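Local atomic coordinates of malate dehydrogenase (PDB entry 4BGV), a protein that catalyses the reversible, NAD-dependent oxidation of malate to oxaloacetate, a step of the tricarboxylic acid cycle. Residues A[19-23]-A[24-28]; A[65-68]-A[69-72]; A[257-261]-A[262-266]; A[309-312]-A[313-316]. One frame throughout, in Å; residues are numbered along the deposited sequence.

Contact 1: A[19-23]-A[24-28]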
# COMPACT_ATOMS: atom_id res chain seq x y z
N GLN A 19 -11.81 -4.02 -9.95
CA GLN A 19 -10.98 -4.65 -8.91
C GLN A 19 -9.79 -3.76 -8.57
O GLN A 19 -9.36 -3.68 -7.41
CB GLN A 19 -10.50 -6.03 -9.36
CG GLN A 19 -9.54 -6.73 -8.36
CD GLN A 19 -10.22 -7.11 -7.04
OE1 GLN A 19 -10.69 -8.25 -6.87
NE2 GLN A 19 -10.26 -6.18 -6.09
N THR A 20 -9.26 -3.07 -9.57
CA THR A 20 -8.13 -2.16 -9.38
C THR A 20 -8.51 -0.95 -8.52
O THR A 20 -7.78 -0.57 -7.57
CB THR A 20 -7.56 -1.69 -10.74
OG1 THR A 20 -7.12 -2.84 -11.47
CG2 THR A 20 -6.37 -0.75 -10.54
N LEU A 21 -9.64 -0.33 -8.85
CA LEU A 21 -10.16 0.79 -8.05
C LEU A 21 -10.40 0.37 -6.61
O LEU A 21 -10.16 1.16 -5.70
CB LEU A 21 -11.47 1.32 -8.64
CG LEU A 21 -11.29 1.96 -10.04
CD1 LEU A 21 -12.63 2.34 -10.62
CD2 LEU A 21 -10.36 3.18 -9.96
N ALA A 22 -10.88 -0.86 -6.41
CA ALA A 22 -11.14 -1.34 -5.04
C ALA A 22 -9.85 -1.49 -4.26
O ALA A 22 -9.73 -1.01 -3.13
CB ALA A 22 -11.92 -2.66 -5.06
N ILE A 23 -8.86 -2.16 -4.86
CA ILE A 23 -7.54 -2.31 -4.24
C ILE A 23 -6.92 -0.95 -3.87
O ILE A 23 -6.35 -0.80 -2.79
CB ILE A 23 -6.59 -3.11 -5.17
CG1 ILE A 23 -7.10 -4.55 -5.27
CG2 ILE A 23 -5.14 -3.04 -4.68
CD1 ILE A 23 -6.58 -5.33 -6.47
N ARG A 24 -7.02 0.02 -4.77
CA ARG A 24 -6.45 1.34 -4.53
C ARG A 24 -7.42 2.23 -3.74
O ARG A 24 -7.14 3.41 -3.50
CB ARG A 24 -6.06 1.99 -5.86
CG ARG A 24 -4.96 1.18 -6.56
CD ARG A 24 -4.66 1.69 -7.96
NE ARG A 24 -3.95 2.98 -8.00
CZ ARG A 24 -2.62 3.09 -7.93
NH1 ARG A 24 -1.88 2.00 -7.74
NH2 ARG A 24 -2.02 4.28 -8.01
N GLN A 25 -8.53 1.64 -3.33
CA GLN A 25 -9.51 2.31 -2.45
C GLN A 25 -10.00 3.65 -3.00
O GLN A 25 -10.19 4.63 -2.25
CB GLN A 25 -8.94 2.42 -1.03
CG GLN A 25 -8.60 1.04 -0.47
CD GLN A 25 -8.13 1.02 0.98
OE1 GLN A 25 -8.16 2.04 1.68
NE2 GLN A 25 -7.71 -0.15 1.44
N THR A 26 -10.24 3.68 -4.30
CA THR A 26 -10.56 4.93 -4.98
C THR A 26 -11.93 5.48 -4.58
O THR A 26 -12.09 6.69 -4.41
CB THR A 26 -10.44 4.78 -6.50
OG1 THR A 26 -9.15 4.23 -6.80
CG2 THR A 26 -10.58 6.14 -7.22
N GLY A 27 -12.91 4.59 -4.42
CA GLY A 27 -14.25 5.01 -4.03
C GLY A 27 -15.20 3.84 -4.20
O GLY A 27 -14.77 2.75 -4.52
N ASP A 28 -16.48 4.07 -3.96
CA ASP A 28 -17.49 3.04 -4.22
C ASP A 28 -17.56 2.78 -5.72
O ASP A 28 -17.34 3.68 -6.53
CB ASP A 28 -18.85 3.48 -3.70
CG ASP A 28 -18.86 3.64 -2.18
OD1 ASP A 28 -18.19 2.85 -1.48
OD2 ASP A 28 -19.54 4.56 -1.69
O HOH W 1 -7.04 -2.37 -0.52
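The carbonyl of A22 is met over a face by Q25 N, 2.9 Å from A22 O and 70° out of its plane. Those of T20 and L21 take R24 N and T26 N at smaller tilts. R24 N bonds T20 O at 3.0 Å, as in an ordinary helical turn. T26 N reaches back to L21 O at 2.9 Å, and this bond is nearly straight, with 176° at the hydrogen. Q25, with phi 55°, swings the chain round so that both closing bonds can form.

The side chains follow this turn. L21 CD2 packs against T26 OG1 at 3.5 Å and lies almost as near T26 CB, the two side chains meeting at a slant. R24 runs alongside T20, pointing the same way, with R24 CD 3.9 Å from T20 CG2. T20 CG2 stands anti to its own N, which turns this methyl to R24, while OG1 bonds T16 O. The guanidinium leads off to a salt bridge with E243. A water takes a hydrogen from Q25 NE2 and gives one to I23 O, 2.8 Å from the water oxygen. W53 of the second subunit packs on T20, I23 and R24.

The two bonds back from Q25 and T26, together with the packing of L21 on T26, make a Schellman motif. It closes helix 12-23 and leads into strand 28-33, within the first beta-alpha-beta unit of the Rossmann-type NAD domain.

Contact 2: A[65-68]-A[69-72]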
# COMPACT_ATOMS: atom_id res chain seq x y z
N ALA A 65 -29.81 -4.59 -19.50
CA ALA A 65 -30.74 -5.08 -20.53
C ALA A 65 -31.93 -4.13 -20.63
O ALA A 65 -32.42 -3.83 -21.72
CB ALA A 65 -31.21 -6.49 -20.21
N ASP A 66 -32.40 -3.65 -19.47
CA ASP A 66 -33.29 -2.51 -19.44
C ASP A 66 -32.48 -1.28 -19.05
O ASP A 66 -31.78 -1.28 -18.04
CB ASP A 66 -34.43 -2.73 -18.44
CG ASP A 66 -35.56 -1.73 -18.64
OD1 ASP A 66 -35.39 -0.55 -18.27
OD2 ASP A 66 -36.61 -2.12 -19.19
N GLU A 67 -32.58 -0.24 -19.86
CA GLU A 67 -31.77 0.96 -19.63
C GLU A 67 -32.12 1.72 -18.34
O GLU A 67 -31.32 2.52 -17.86
CB GLU A 67 -31.78 1.87 -20.86
CG GLU A 67 -30.99 1.28 -22.02
CD GLU A 67 -30.29 2.33 -22.87
OE1 GLU A 67 -30.49 3.54 -22.60
OE2 GLU A 67 -29.54 1.94 -23.80
N SER A 68 -33.31 1.46 -17.79
CA SER A 68 -33.69 2.12 -16.54
C SER A 68 -32.67 1.87 -15.42
O SER A 68 -32.52 2.69 -14.51
CB SER A 68 -35.09 1.68 -16.11
OG SER A 68 -35.11 0.30 -15.82
N LYS A 69 -31.97 0.74 -15.48
CA LYS A 69 -30.94 0.44 -14.48
C LYS A 69 -29.78 1.43 -14.47
O LYS A 69 -29.07 1.55 -13.46
CB LYS A 69 -30.42 -0.99 -14.66
CG LYS A 69 -31.37 -2.04 -14.06
CD LYS A 69 -31.22 -2.09 -12.56
CE LYS A 69 -32.46 -2.66 -11.91
NZ LYS A 69 -32.94 -3.87 -12.63
N TYR A 70 -29.56 2.15 -15.57
CA TYR A 70 -28.51 3.17 -15.59
C TYR A 70 -28.80 4.29 -14.59
O TYR A 70 -27.92 5.10 -14.30
CB TYR A 70 -28.35 3.77 -16.99
CG TYR A 70 -27.48 2.97 -17.93
CD1 TYR A 70 -26.14 2.76 -17.65
CD2 TYR A 70 -27.99 2.45 -19.11
CE1 TYR A 70 -25.33 2.05 -18.51
CE2 TYR A 70 -27.18 1.75 -19.99
CZ TYR A 70 -25.86 1.55 -19.69
OH TYR A 70 -25.05 0.85 -20.55
N ALA A 71 -30.03 4.35 -14.07
CA ALA A 71 -30.36 5.31 -13.01
C ALA A 71 -29.43 5.17 -11.80
O ALA A 71 -29.17 6.15 -11.09
CB ALA A 71 -31.83 5.16 -12.59
N GLU A 72 -28.91 3.96 -11.59
CA GLU A 72 -27.95 3.69 -10.52
C GLU A 72 -26.60 4.41 -10.65
O GLU A 72 -25.80 4.40 -9.72
CB GLU A 72 -27.75 2.17 -10.34
CG GLU A 72 -29.01 1.42 -9.92
CD GLU A 72 -29.39 1.69 -8.48
OE1 GLU A 72 -28.63 2.40 -7.79
OE2 GLU A 72 -30.45 1.19 -8.03
O HOH W 2 -26.28 1.15 -23.38
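D66 OD1 is gripped twice by S68, while D66 O accepts a longer bond from K69 N. S68 OG comes to D66 OD1 at 2.6 Å from above the carboxylate plane. S68 N reaches the same oxygen at 2.9 Å on its anti side, close to that plane. With chi1 at 63°, S68 OG sits between its own N and carbonyl carbon, where it can share the acceptor with the backbone N-H. The two bonds should steady the carboxylate at this exposed site.

The chain then winds in short i to i+3 steps. Y70 N bonds E67 O at 2.9 Å, and A71 N bonds S68 O at 3.0 Å. Both donors approach from well above the carbonyl planes, by about 50°.

The Y70 ring presents its edge to E67 O, with Y70 CD2 3.6 Å from that oxygen. E67 CB lies 4.2 Å from the same ring carbon. A water touches Y70 OH and makes a weak bond to E67 OE2. A110 and Y114 of helix 93-114 pack against Y70.

An Asx turn at D66 thus leads into 3-10 turns, in the connection between strands 59-63 and 78-81 of the Rossmann-type sheet.

Contact 3: A[257-261]-A[262-266]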
# COMPACT_ATOMS: atom_id res chain seq x y z
N ALA A 257 -7.88 14.15 -25.59
CA ALA A 257 -8.55 15.31 -25.02
C ALA A 257 -9.03 16.25 -26.12
O ALA A 257 -8.47 16.25 -27.22
CB ALA A 257 -7.63 16.06 -24.05
N TYR A 258 -10.03 17.05 -25.79
CA TYR A 258 -10.65 17.95 -26.75
C TYR A 258 -9.76 19.17 -27.00
O TYR A 258 -9.41 19.88 -26.07
CB TYR A 258 -11.99 18.41 -26.20
CG TYR A 258 -12.90 19.09 -27.18
CD1 TYR A 258 -13.42 18.39 -28.27
CD2 TYR A 258 -13.27 20.42 -27.02
CE1 TYR A 258 -14.28 19.00 -29.16
CE2 TYR A 258 -14.14 21.03 -27.90
CZ TYR A 258 -14.63 20.32 -28.98
OH TYR A 258 -15.48 20.93 -29.86
N ILE A 259 -9.41 19.40 -28.27
CA ILE A 259 -8.49 20.47 -28.66
C ILE A 259 -9.27 21.65 -29.25
O ILE A 259 -10.01 21.49 -30.22
CB ILE A 259 -7.49 19.97 -29.73
CG1 ILE A 259 -6.88 18.63 -29.30
CG2 ILE A 259 -6.41 21.03 -30.02
CD1 ILE A 259 -6.00 18.71 -28.04
N THR A 260 -9.12 22.83 -28.64
CA THR A 260 -9.76 24.05 -29.13
C THR A 260 -8.92 25.27 -28.86
O THR A 260 -7.90 25.19 -28.18
CB THR A 260 -11.09 24.35 -28.42
OG1 THR A 260 -10.89 24.39 -27.00
CG2 THR A 260 -12.12 23.34 -28.77
N GLY A 261 -9.36 26.41 -29.39
CA GLY A 261 -8.74 27.69 -29.08
C GLY A 261 -7.27 27.71 -29.43
O GLY A 261 -6.88 27.26 -30.51
N GLU A 262 -6.45 28.20 -28.51
CA GLU A 262 -5.04 28.38 -28.82
C GLU A 262 -4.32 27.05 -29.02
O GLU A 262 -3.34 26.98 -29.74
CB GLU A 262 -4.34 29.23 -27.75
CG GLU A 262 -3.26 30.15 -28.31
CD GLU A 262 -3.80 31.32 -29.12
OE1 GLU A 262 -5.02 31.36 -29.43
OE2 GLU A 262 -3.01 32.23 -29.45
N HIS A 263 -4.84 25.99 -28.40
CA HIS A 263 -4.25 24.66 -28.55
C HIS A 263 -4.32 24.13 -29.98
O HIS A 263 -3.50 23.30 -30.37
CB HIS A 263 -4.91 23.67 -27.58
CG HIS A 263 -4.79 24.08 -26.14
ND1 HIS A 263 -3.58 24.20 -25.50
CD2 HIS A 263 -5.74 24.40 -25.23
CE1 HIS A 263 -3.78 24.58 -24.25
NE2 HIS A 263 -5.08 24.71 -24.06
N SER A 264 -5.29 24.60 -30.76
CA SER A 264 -5.42 24.16 -32.15
C SER A 264 -4.26 24.64 -32.99
O SER A 264 -3.86 23.98 -33.95
CB SER A 264 -6.75 24.64 -32.75
OG SER A 264 -7.84 24.01 -32.10
N LYS A 265 -3.70 25.79 -32.63
CA LYS A 265 -2.54 26.31 -33.35
C LYS A 265 -1.33 25.39 -33.19
O LYS A 265 -0.51 25.27 -34.09
CB LYS A 265 -2.22 27.74 -32.89
CG LYS A 265 -3.41 28.68 -33.06
CD LYS A 265 -3.18 30.04 -32.40
CE LYS A 265 -2.36 30.97 -33.27
NZ LYS A 265 -2.29 32.35 -32.70
N THR A 266 -1.23 24.73 -32.03
CA THR A 266 -0.15 23.78 -31.76
C THR A 266 -0.41 22.38 -32.33
O THR A 266 0.49 21.76 -32.92
CB THR A 266 0.09 23.66 -30.23
OG1 THR A 266 0.68 24.87 -29.74
CG2 THR A 266 1.01 22.48 -29.92
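From I259 to H263 the backbone passes from strand to helix, turning at G261 with phi 58° and psi -133°. This is a strand-to-helix turn in the C-terminal domain. It begins the link from strand 251-259 to its antiparallel neighbour 272-281, by way of helix 262-267.

Two backbone bonds tie the turn. S264 N gives to G261 O at 3.1 Å, from well above the carbonyl plane. H263 N makes a weak bond to T260 O at 3.2 Å.

I259 supplies the apolar part. Its CG2 branch, anti to its own N, lies over the new helical turn, 3.9 Å from H263 CB and 3.7 Å from H263 O. The I259 side chain also packs on V269, I274 and V276, so it joins turn and sheet.

H263 CB lies 3.4 Å from T260 O. Its ring meets that oxygen obliquely, and ND1 bonds D290 OD1. On the exposed side, E262 bends at chi2 (72°) and pairs with K265 in a salt bridge whose hydrogen bond, K265 NZ to E262 OE2 at 3.3 Å, is weak.

S264 reaches back over the turn. S264 OG is hydrogen-bonded to V269 O and N270 OD1, and the same oxygen rests 3.5 Å from T260 CA.

Contact 4: A[309-312]-A[313-316]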
# COMPACT_ATOMS: atom_id res chain seq x y z
N LYS A 309 -8.90 13.02 -37.98
CA LYS A 309 -9.83 13.84 -38.75
C LYS A 309 -10.77 12.96 -39.57
O LYS A 309 -11.97 13.23 -39.67
CB LYS A 309 -9.08 14.77 -39.69
CG LYS A 309 -8.44 16.01 -39.07
CD LYS A 309 -7.91 16.88 -40.19
CE LYS A 309 -7.30 18.19 -39.71
NZ LYS A 309 -6.82 18.97 -40.89
N LYS A 310 -10.21 11.92 -40.18
CA LYS A 310 -10.97 11.04 -41.06
C LYS A 310 -12.01 10.25 -40.27
O LYS A 310 -13.18 10.15 -40.66
CB LYS A 310 -10.02 10.08 -41.78
CG LYS A 310 -10.67 9.20 -42.82
CD LYS A 310 -10.82 7.77 -42.33
CE LYS A 310 -9.47 7.14 -42.06
NZ LYS A 310 -9.63 5.79 -41.45
N ASN A 311 -11.59 9.66 -39.16
CA ASN A 311 -12.49 8.87 -38.33
C ASN A 311 -13.52 9.73 -37.59
O ASN A 311 -14.64 9.28 -37.34
CB ASN A 311 -11.70 8.02 -37.33
CG ASN A 311 -11.02 6.83 -38.00
OD1 ASN A 311 -11.47 6.36 -39.04
ND2 ASN A 311 -9.95 6.35 -37.38
N SER A 312 -13.14 10.96 -37.25
CA SER A 312 -14.06 11.87 -36.58
C SER A 312 -15.16 12.31 -37.55
O SER A 312 -16.31 12.53 -37.16
CB SER A 312 -13.33 13.08 -36.01
OG SER A 312 -12.35 12.69 -35.05
N ALA A 313 -14.79 12.45 -38.82
CA ALA A 313 -15.75 12.80 -39.86
C ALA A 313 -16.76 11.67 -40.06
O ALA A 313 -17.94 11.90 -40.33
CB ALA A 313 -15.02 13.10 -41.17
N ILE A 314 -16.27 10.43 -39.92
CA ILE A 314 -17.14 9.26 -39.96
C ILE A 314 -18.15 9.30 -38.80
O ILE A 314 -19.33 9.01 -38.98
CB ILE A 314 -16.32 7.95 -39.95
CG1 ILE A 314 -15.55 7.82 -41.27
CG2 ILE A 314 -17.22 6.73 -39.72
CD1 ILE A 314 -14.57 6.67 -41.30
N ALA A 315 -17.67 9.70 -37.62
CA ALA A 315 -18.55 9.85 -36.46
C ALA A 315 -19.61 10.94 -36.69
O ALA A 315 -20.79 10.73 -36.39
CB ALA A 315 -17.74 10.14 -35.21
N ASP A 316 -19.19 12.08 -37.22
CA ASP A 316 -20.14 13.14 -37.61
C ASP A 316 -21.22 12.60 -38.54
O ASP A 316 -22.41 12.82 -38.31
CB ASP A 316 -19.43 14.30 -38.30
CG ASP A 316 -18.51 15.07 -37.38
OD1 ASP A 316 -18.68 14.97 -36.14
OD2 ASP A 316 -17.62 15.78 -37.90
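Backbone hydrogen bonds carry most of this contact, each from a residue of 313-316 to the one four places earlier. A313 N bonds K309 O at 3.0 Å and A315 N bonds N311 O at 3.1 Å. The bond from I314 N to K310 O is a little longer. D316 N to S312 O is the shortest and straightest, at 2.9 Å and 166°.

Van der Waals contact centres on I314. Its CD1 is 4.0 Å from K310 CD and 3.8 Å from N311 OD1. K310 and N311 each lie alongside I314, pointing the same way as it does. I314 CG1, anti to its carbonyl carbon (chi1 -68°), also lies 3.4 Å from K310 O.

Polar side chains make a third group. K310 folds round so that K310 NZ meets N311 OD1 at 3.1 Å, from above the amide plane. S312 OG bonds V308 O, one turn back. The carboxylate of D316 lies close to S312 O, but D316 OD1 bonds Y132 OH and forms a salt bridge with K136 on helix 127-138.

This is regular alpha-helix, part of the long C-terminal helix 295-321. Its inner face packs on helices 93-114 and 127-138, where N311 touches R93, a residue that by similarity binds the substrate.

The four contacts are separate and local, none touching another. Contacts 1 and 2 belong to the NAD-binding domain; their centres are 23 Å apart and their nearest atoms about 9 Å. Both approach the predicted NAD site. The side chain of L21 is about 9 Å from G14, and that of Y70 about 7 Å from G9. Contacts 3 and 4 belong to the C-terminal domain, with centres 17 Å apart, and lie across the chain's centre from contact 1. Contact 4 lies beside the predicted substrate site, the N311 side chain about 3 Å from that of R93. Helix 93-114 links the domains here: it packs on contact 2 through A110 and on contact 4 through R93.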